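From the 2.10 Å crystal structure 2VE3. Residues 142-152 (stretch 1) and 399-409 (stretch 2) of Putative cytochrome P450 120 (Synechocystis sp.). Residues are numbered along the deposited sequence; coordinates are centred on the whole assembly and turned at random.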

ATOM      1  N   ILE A 142     -21.377  -0.198  -8.216  1.00 27.12           N
ATOM      2  CA  ILE A 142     -20.239   0.711  -8.436  1.00 25.35           C
ATOM      3  C   ILE A 142     -19.176   0.339  -7.391  1.00 24.07           C
ATOM      4  O   ILE A 142     -19.218   0.832  -6.257  1.00 22.92           O
ATOM      5  N   TRP A 143     -18.242  -0.545  -7.771  1.00 22.13           N
ATOM      6  CA  TRP A 143     -17.465  -1.301  -6.776  1.00 21.27           C
ATOM      7  C   TRP A 143     -16.404  -0.528  -6.016  1.00 21.18           C
ATOM      8  O   TRP A 143     -16.241  -0.736  -4.817  1.00 21.17           O
ATOM      9  N   TYR A 144     -15.661   0.335  -6.695  1.00 20.96           N
ATOM     10  CA  TYR A 144     -14.517   0.943  -6.042  1.00 21.20           C
ATOM     11  C   TYR A 144     -14.858   1.591  -4.661  1.00 21.37           C
ATOM     12  O   TYR A 144     -14.222   1.252  -3.671  1.00 21.81           O
ATOM     13  N   PRO A 145     -15.886   2.479  -4.589  1.00 21.64           N
ATOM     14  CA  PRO A 145     -16.289   3.124  -3.322  1.00 21.71           C
ATOM     15  C   PRO A 145     -16.760   2.143  -2.256  1.00 21.80           C
ATOM     16  O   PRO A 145     -16.586   2.395  -1.060  1.00 21.35           O
ATOM     17  N   GLN A 146     -17.361   1.043  -2.700  1.00 21.82           N
ATOM     18  CA  GLN A 146     -17.750  -0.062  -1.827  1.00 22.33           C
ATOM     19  C   GLN A 146     -16.560  -0.780  -1.202  1.00 22.28           C
ATOM     20  O   GLN A 146     -16.585  -1.093  -0.018  1.00 21.91           O
ATOM     21  N   LEU A 147     -15.542  -1.058  -2.014  1.00 22.92           N
ATOM     22  CA  LEU A 147     -14.314  -1.686  -1.538  1.00 23.65           C
ATOM     23  C   LEU A 147     -13.637  -0.804  -0.492  1.00 23.54           C
ATOM     24  O   LEU A 147     -13.087  -1.323   0.465  1.00 23.11           O
ATOM     25  N   ARG A 148     -13.723   0.519  -0.678  1.00 23.79           N
ATOM     26  CA  ARG A 148     -13.197   1.496   0.275  1.00 24.62           C
ATOM     27  C   ARG A 148     -13.929   1.438   1.608  1.00 25.16           C
ATOM     28  O   ARG A 148     -13.307   1.594   2.658  1.00 25.22           O
ATOM     29  N   ARG A 149     -15.240   1.197   1.571  1.00 25.51           N
ATOM     30  CA  ARG A 149     -16.017   1.061   2.815  1.00 25.69           C
ATOM     31  C   ARG A 149     -15.605  -0.196   3.563  1.00 24.69           C
ATOM     32  O   ARG A 149     -15.334  -0.139   4.756  1.00 24.96           O
ATOM     33  N   MET A 150     -15.526  -1.313   2.841  1.00 24.07           N
ATOM     34  CA  MET A 150     -15.138  -2.595   3.409  1.00 23.29           C
ATOM     35  C   MET A 150     -13.742  -2.580   4.030  1.00 23.10           C
ATOM     36  O   MET A 150     -13.598  -2.938   5.197  1.00 23.01           O
ATOM     37  N   THR A 151     -12.727  -2.172   3.262  1.00 22.21           N
ATOM     38  CA  THR A 151     -11.347  -2.275   3.749  1.00 22.08           C
ATOM     39  C   THR A 151     -11.125  -1.388   4.965  1.00 22.27           C
ATOM     40  O   THR A 151     -10.384  -1.775   5.866  1.00 22.53           O
ATOM     41  N   PHE A 152     -11.749  -0.207   4.987  1.00 22.69           N
ATOM     42  CA  PHE A 152     -11.710   0.634   6.195  1.00 23.41           C
ATOM     43  C   PHE A 152     -12.327  -0.101   7.379  1.00 23.78           C
ATOM     44  O   PHE A 152     -11.746  -0.121   8.460  1.00 25.12           O
ATOM     45  N   LEU A 399      -3.063 -11.849   3.751  1.00 20.17           N
ATOM     46  CA  LEU A 399      -4.216 -12.443   4.418  1.00 20.09           C
ATOM     47  C   LEU A 399      -5.545 -11.914   3.870  1.00 19.90           C
ATOM     48  O   LEU A 399      -6.394 -12.703   3.453  1.00 19.74           O
ATOM     49  N   GLU A 400      -5.711 -10.589   3.868  1.00 19.26           N
ATOM     50  CA  GLU A 400      -6.975  -9.985   3.444  1.00 19.73           C
ATOM     51  C   GLU A 400      -7.245 -10.198   1.951  1.00 19.31           C
ATOM     52  O   GLU A 400      -8.381 -10.408   1.556  1.00 19.75           O
ATOM     53  N   MET A 401      -6.199 -10.142   1.136  1.00 19.82           N
ATOM     54  CA  MET A 401      -6.314 -10.407  -0.294  1.00 19.91           C
ATOM     55  C   MET A 401      -6.753 -11.855  -0.538  1.00 20.67           C
ATOM     56  O   MET A 401      -7.634 -12.123  -1.360  1.00 20.91           O
ATOM     57  N   LYS A 402      -6.149 -12.790   0.193  1.00 21.26           N
ATOM     58  CA  LYS A 402      -6.433 -14.214  -0.008  1.00 21.35           C
ATOM     59  C   LYS A 402      -7.838 -14.570   0.445  1.00 21.24           C
ATOM     60  O   LYS A 402      -8.579 -15.180  -0.298  1.00 21.43           O
ATOM     61  N   LEU A 403      -8.216 -14.167   1.653  1.00 21.78           N
ATOM     62  CA  LEU A 403      -9.595 -14.369   2.130  1.00 21.79           C
ATOM     63  C   LEU A 403     -10.640 -13.780   1.185  1.00 21.45           C
ATOM     64  O   LEU A 403     -11.592 -14.465   0.835  1.00 21.58           O
ATOM     65  N   PHE A 404     -10.454 -12.523   0.776  1.00 21.32           N
ATOM     66  CA  PHE A 404     -11.411 -11.849  -0.113  1.00 21.66           C
ATOM     67  C   PHE A 404     -11.517 -12.553  -1.467  1.00 21.60           C
ATOM     68  O   PHE A 404     -12.608 -12.777  -1.977  1.00 21.91           O
ATOM     69  N   ALA A 405     -10.363 -12.862  -2.044  1.00 21.49           N
ATOM     70  CA  ALA A 405     -10.280 -13.556  -3.309  1.00 21.83           C
ATOM     71  C   ALA A 405     -11.060 -14.866  -3.211  1.00 22.08           C
ATOM     72  O   ALA A 405     -11.827 -15.206  -4.125  1.00 22.21           O
ATOM     73  N   THR A 406     -10.882 -15.557  -2.086  1.00 21.74           N
ATOM     74  CA  THR A 406     -11.478 -16.862  -1.848  1.00 22.44           C
ATOM     75  C   THR A 406     -12.993 -16.781  -1.728  1.00 22.78           C
ATOM     76  O   THR A 406     -13.709 -17.464  -2.443  1.00 23.33           O
ATOM     77  N   ARG A 407     -13.482 -15.935  -0.832  1.00 23.61           N
ATOM     78  CA  ARG A 407     -14.930 -15.780  -0.648  1.00 24.04           C
ATOM     79  C   ARG A 407     -15.667 -15.233  -1.863  1.00 24.58           C
ATOM     80  O   ARG A 407     -16.822 -15.597  -2.102  1.00 25.20           O
ATOM     81  N   LEU A 408     -15.011 -14.356  -2.621  1.00 24.85           N
ATOM     82  CA  LEU A 408     -15.624 -13.770  -3.803  1.00 24.97           C
ATOM     83  C   LEU A 408     -15.757 -14.799  -4.924  1.00 25.45           C
ATOM     84  O   LEU A 408     -16.816 -14.914  -5.539  1.00 24.98           O
ATOM     85  N   ILE A 409     -14.690 -15.548  -5.180  1.00 26.13           N
ATOM     86  CA  ILE A 409     -14.712 -16.537  -6.254  1.00 26.97           C
ATOM     87  C   ILE A 409     -15.596 -17.756  -5.930  1.00 27.87           C
ATOM     88  O   ILE A 409     -16.275 -18.285  -6.809  1.00 28.03           O
TER

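The centre of this contact is one aromatic ring. Phe-404 leaves its helix pointing toward the other stretch, with chi1 at t and chi2 near 88°, and three side chains of the first helix gather round it. The helix axes come no nearer than 13.0 Å and run at 124° to each other, so the backbones stay well apart and long side chains must bridge the gap. Phe-404 has the largest covered area of any residue here, 65 Å², in a contact that buries 258 Å² in all.

Leu-147 and Met-150 meet the ring from the middle of the first helix. The CA-to-CB bond of Leu-147 points sideways, but its m, t rotamer carries the end of the chain nearer, and CD2 lies 3.8 Å from CZ of Phe-404. Met-150 starts toward the partner and extends through t, t before chi3 turns to p; its CE then rests 3.8 Å from CD1 of Phe-404. Its SD stands 5.0 Å from the centroid of that ring, well off the ring normal, in an oblique sulfur-aromatic contact.

One turn before Leu-147, Trp-143 points toward the second helix with chi1 at -138°, between the usual wells. Its CZ2 approaches the edge of the Phe-404 ring, 4.2 Å from CZ, while CH2 makes a tighter contact, 3.7 Å from CD2 of Leu-408. Leu-408, in the t, p rotamer, follows Phe-404 by one helical turn, so the broad indole can touch both residues. The apolar rule here is spacing: Phe-404 and Leu-408 lie on successive turns, and Trp-143, Leu-147 and Met-150 answer at intervals of four and three.

Glu-400, one turn before Phe-404, brings the polar edge. It points toward the first helix, extended as t, t, and places OE2 3.6 Å from CG2 of Thr-151, with CE of Met-150 further off at 4.5 Å from the same OE2. The first is a van der Waals contact, the second looser, and no hydrogen bond crosses between the stretches. Thr-151, with chi1 at p, offers its methyl to the carboxylate, while its OG1 is satisfied elsewhere in the structure. Thr-151 and Glu-400 have the closest CA atoms across the contact, at 8.9 Å.

Some side-chain hydrogen bonds form within a helix: Arg-148 NH1 donates to Tyr-144 OH at 3.0 Å, and Thr-406 OG1 to Lys-402 O at 2.9 Å. The contact across the stretches is thus mainly apolar, with Glu-400 its one charged participant.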

ATOM      1  CB  ILE A 142     -20.660   2.203  -8.326  1.00 25.62           C
ATOM      2  CG1 ILE A 142     -21.800   2.498  -9.310  1.00 26.06           C
ATOM      3  CG2 ILE A 142     -19.458   3.137  -8.539  1.00 23.88           C
ATOM      4  CD1 ILE A 142     -22.340   3.949  -9.252  1.00 26.50           C
ATOM      5  CB  TRP A 143     -16.789  -2.538  -7.379  1.00 20.96           C
ATOM      6  CG  TRP A 143     -16.865  -3.751  -6.514  1.00 19.78           C
ATOM      7  CD1 TRP A 143     -17.170  -3.796  -5.186  1.00 19.98           C
ATOM      8  CD2 TRP A 143     -16.625  -5.107  -6.921  1.00 19.94           C
ATOM      9  NE1 TRP A 143     -17.154  -5.102  -4.737  1.00 19.41           N
ATOM     10  CE2 TRP A 143     -16.825  -5.925  -5.786  1.00 19.45           C
ATOM     11  CE3 TRP A 143     -16.271  -5.712  -8.143  1.00 20.77           C
ATOM     12  CZ2 TRP A 143     -16.682  -7.319  -5.832  1.00 19.80           C
ATOM     13  CZ3 TRP A 143     -16.145  -7.103  -8.190  1.00 19.50           C
ATOM     14  CH2 TRP A 143     -16.347  -7.885  -7.042  1.00 20.33           C
ATOM     15  CB  TYR A 144     -13.717   1.852  -6.994  1.00 20.90           C
ATOM     16  CG  TYR A 144     -12.522   2.478  -6.311  1.00 21.79           C
ATOM     17  CD1 TYR A 144     -11.361   1.728  -6.053  1.00 21.84           C
ATOM     18  CD2 TYR A 144     -12.560   3.812  -5.891  1.00 22.83           C
ATOM     19  CE1 TYR A 144     -10.274   2.285  -5.394  1.00 21.12           C
ATOM     20  CE2 TYR A 144     -11.468   4.389  -5.245  1.00 22.42           C
ATOM     21  CZ  TYR A 144     -10.333   3.617  -4.994  1.00 21.54           C
ATOM     22  OH  TYR A 144      -9.269   4.192  -4.354  1.00 19.85           O
ATOM     23  CB  PRO A 145     -17.473   4.012  -3.738  1.00 21.93           C
ATOM     24  CG  PRO A 145     -17.328   4.197  -5.193  1.00 22.04           C
ATOM     25  CD  PRO A 145     -16.728   2.939  -5.709  1.00 21.52           C
ATOM     26  CB  GLN A 146     -18.603  -1.079  -2.588  1.00 22.65           C
ATOM     27  CG  GLN A 146     -20.010  -0.598  -2.917  1.00 24.38           C
ATOM     28  CD  GLN A 146     -20.817  -0.200  -1.693  1.00 25.57           C
ATOM     29  OE1 GLN A 146     -21.026  -0.998  -0.763  1.00 26.16           O
ATOM     30  NE2 GLN A 146     -21.296   1.037  -1.698  1.00 27.16           N
ATOM     31  CB  LEU A 147     -13.362  -1.974  -2.700  1.00 23.70           C
ATOM     32  CG  LEU A 147     -13.814  -3.082  -3.674  1.00 25.36           C
ATOM     33  CD1 LEU A 147     -13.021  -2.978  -4.966  1.00 26.16           C
ATOM     34  CD2 LEU A 147     -13.686  -4.489  -3.073  1.00 24.52           C
ATOM     35  CB  ARG A 148     -13.253   2.920  -0.285  1.00 24.64           C
ATOM     36  CG  ARG A 148     -12.250   3.187  -1.386  1.00 24.88           C
ATOM     37  CD  ARG A 148     -12.082   4.666  -1.679  1.00 25.14           C
ATOM     38  NE  ARG A 148     -11.370   5.355  -0.609  1.00 24.91           N
ATOM     39  CZ  ARG A 148     -10.048   5.409  -0.482  1.00 25.71           C
ATOM     40  NH1 ARG A 148      -9.263   4.807  -1.374  1.00 24.19           N
ATOM     41  NH2 ARG A 148      -9.510   6.065   0.552  1.00 24.90           N
ATOM     42  CB  ARG A 149     -17.526   1.082   2.560  1.00 25.87           C
ATOM     43  CG  ARG A 149     -18.038   2.425   2.025  1.00 29.53           C
ATOM     44  CD  ARG A 149     -19.508   2.697   2.394  1.00 33.62           C
ATOM     45  NE  ARG A 149     -19.608   3.649   3.509  1.00 38.03           N
ATOM     46  CZ  ARG A 149     -19.657   4.977   3.374  1.00 38.43           C
ATOM     47  NH1 ARG A 149     -19.628   5.539   2.164  1.00 38.86           N
ATOM     48  NH2 ARG A 149     -19.732   5.749   4.451  1.00 37.45           N
ATOM     49  CB  MET A 150     -15.231  -3.701   2.364  1.00 23.57           C
ATOM     50  CG  MET A 150     -14.943  -5.113   2.913  1.00 23.70           C
ATOM     51  SD  MET A 150     -14.593  -6.334   1.626  1.00 23.19           S
ATOM     52  CE  MET A 150     -13.095  -5.667   0.931  1.00 24.88           C
ATOM     53  CB  THR A 151     -10.257  -1.944   2.694  1.00 21.70           C
ATOM     54  OG1 THR A 151     -10.363  -0.577   2.280  1.00 20.67           O
ATOM     55  CG2 THR A 151     -10.333  -2.870   1.506  1.00 19.65           C
ATOM     56  CB  PHE A 152     -12.366   2.017   6.017  1.00 23.15           C
ATOM     57  CG  PHE A 152     -12.203   2.908   7.233  1.00 22.95           C
ATOM     58  CD1 PHE A 152     -10.961   3.453   7.547  1.00 22.62           C
ATOM     59  CD2 PHE A 152     -13.261   3.135   8.095  1.00 22.78           C
ATOM     60  CE1 PHE A 152     -10.789   4.238   8.697  1.00 23.23           C
ATOM     61  CE2 PHE A 152     -13.100   3.920   9.238  1.00 22.56           C
ATOM     62  CZ  PHE A 152     -11.868   4.469   9.534  1.00 22.43           C
ATOM     63  CB  LEU A 399      -4.171 -12.191   5.933  1.00 20.51           C
ATOM     64  CG  LEU A 399      -5.337 -12.783   6.728  1.00 21.32           C
ATOM     65  CD1 LEU A 399      -5.200 -14.291   6.808  1.00 24.12           C
ATOM     66  CD2 LEU A 399      -5.389 -12.189   8.126  1.00 23.60           C
ATOM     67  CB  GLU A 400      -7.034  -8.489   3.795  1.00 19.58           C
ATOM     68  CG  GLU A 400      -8.432  -7.888   3.630  1.00 20.54           C
ATOM     69  CD  GLU A 400      -8.573  -6.447   4.089  1.00 20.91           C
ATOM     70  OE1 GLU A 400      -7.826  -5.994   4.995  1.00 24.90           O
ATOM     71  OE2 GLU A 400      -9.477  -5.766   3.550  1.00 22.95           O
ATOM     72  CB  MET A 401      -4.981 -10.125  -0.986  1.00 19.72           C
ATOM     73  CG  MET A 401      -4.641  -8.647  -1.137  1.00 18.85           C
ATOM     74  SD  MET A 401      -3.137  -8.359  -2.089  1.00 20.64           S
ATOM     75  CE  MET A 401      -1.876  -8.588  -0.833  1.00 22.04           C
ATOM     76  CB  LYS A 402      -5.401 -15.086   0.698  1.00 21.34           C
ATOM     77  CG  LYS A 402      -4.934 -16.250  -0.141  1.00 22.86           C
ATOM     78  CD  LYS A 402      -4.248 -17.325   0.679  1.00 23.33           C
ATOM     79  CE  LYS A 402      -2.775 -17.054   0.864  1.00 24.59           C
ATOM     80  NZ  LYS A 402      -1.996 -18.337   0.924  1.00 23.06           N
ATOM     81  CB  LEU A 403      -9.777 -13.819   3.552  1.00 21.82           C
ATOM     82  CG  LEU A 403     -11.040 -14.047   4.402  1.00 22.20           C
ATOM     83  CD1 LEU A 403     -11.663 -15.432   4.272  1.00 22.70           C
ATOM     84  CD2 LEU A 403     -10.701 -13.796   5.847  1.00 21.78           C
ATOM     85  CB  PHE A 404     -11.018 -10.385  -0.345  1.00 21.33           C
ATOM     86  CG  PHE A 404     -11.914  -9.669  -1.307  1.00 20.66           C
ATOM     87  CD1 PHE A 404     -13.069  -9.042  -0.861  1.00 22.91           C
ATOM     88  CD2 PHE A 404     -11.610  -9.623  -2.659  1.00 20.38           C
ATOM     89  CE1 PHE A 404     -13.912  -8.369  -1.753  1.00 22.06           C
ATOM     90  CE2 PHE A 404     -12.440  -8.955  -3.562  1.00 21.09           C
ATOM     91  CZ  PHE A 404     -13.592  -8.322  -3.106  1.00 21.27           C
ATOM     92  CB  ALA A 405      -8.827 -13.825  -3.654  1.00 20.89           C
ATOM     93  CB  THR A 406     -10.837 -17.562  -0.606  1.00 22.48           C
ATOM     94  OG1 THR A 406      -9.474 -17.900  -0.892  1.00 20.45           O
ATOM     95  CG2 THR A 406     -11.594 -18.836  -0.230  1.00 22.92           C
ATOM     96  CB  ARG A 407     -15.237 -14.926   0.572  1.00 23.84           C
ATOM     97  CG  ARG A 407     -14.889 -15.584   1.880  1.00 22.85           C
ATOM     98  CD  ARG A 407     -15.600 -16.909   2.051  1.00 24.69           C
ATOM     99  NE  ARG A 407     -15.640 -17.283   3.457  1.00 25.98           N
ATOM    100  CZ  ARG A 407     -15.975 -18.480   3.926  1.00 26.89           C
ATOM    101  NH1 ARG A 407     -16.287 -19.466   3.091  1.00 26.71           N
ATOM    102  NH2 ARG A 407     -15.973 -18.689   5.244  1.00 25.70           N
ATOM    103  CB  LEU A 408     -14.842 -12.545  -4.287  1.00 24.72           C
ATOM    104  CG  LEU A 408     -15.313 -11.922  -5.614  1.00 24.72           C
ATOM    105  CD1 LEU A 408     -16.733 -11.379  -5.534  1.00 22.86           C
ATOM    106  CD2 LEU A 408     -14.341 -10.847  -6.106  1.00 23.63           C
ATOM    107  CB  ILE A 409     -13.276 -16.909  -6.729  1.00 27.12           C
ATOM    108  CG1 ILE A 409     -12.714 -15.750  -7.558  1.00 26.35           C
ATOM    109  CG2 ILE A 409     -13.281 -18.204  -7.565  1.00 27.77           C
ATOM    110  CD1 ILE A 409     -11.276 -15.903  -8.008  1.00 26.48           C
TER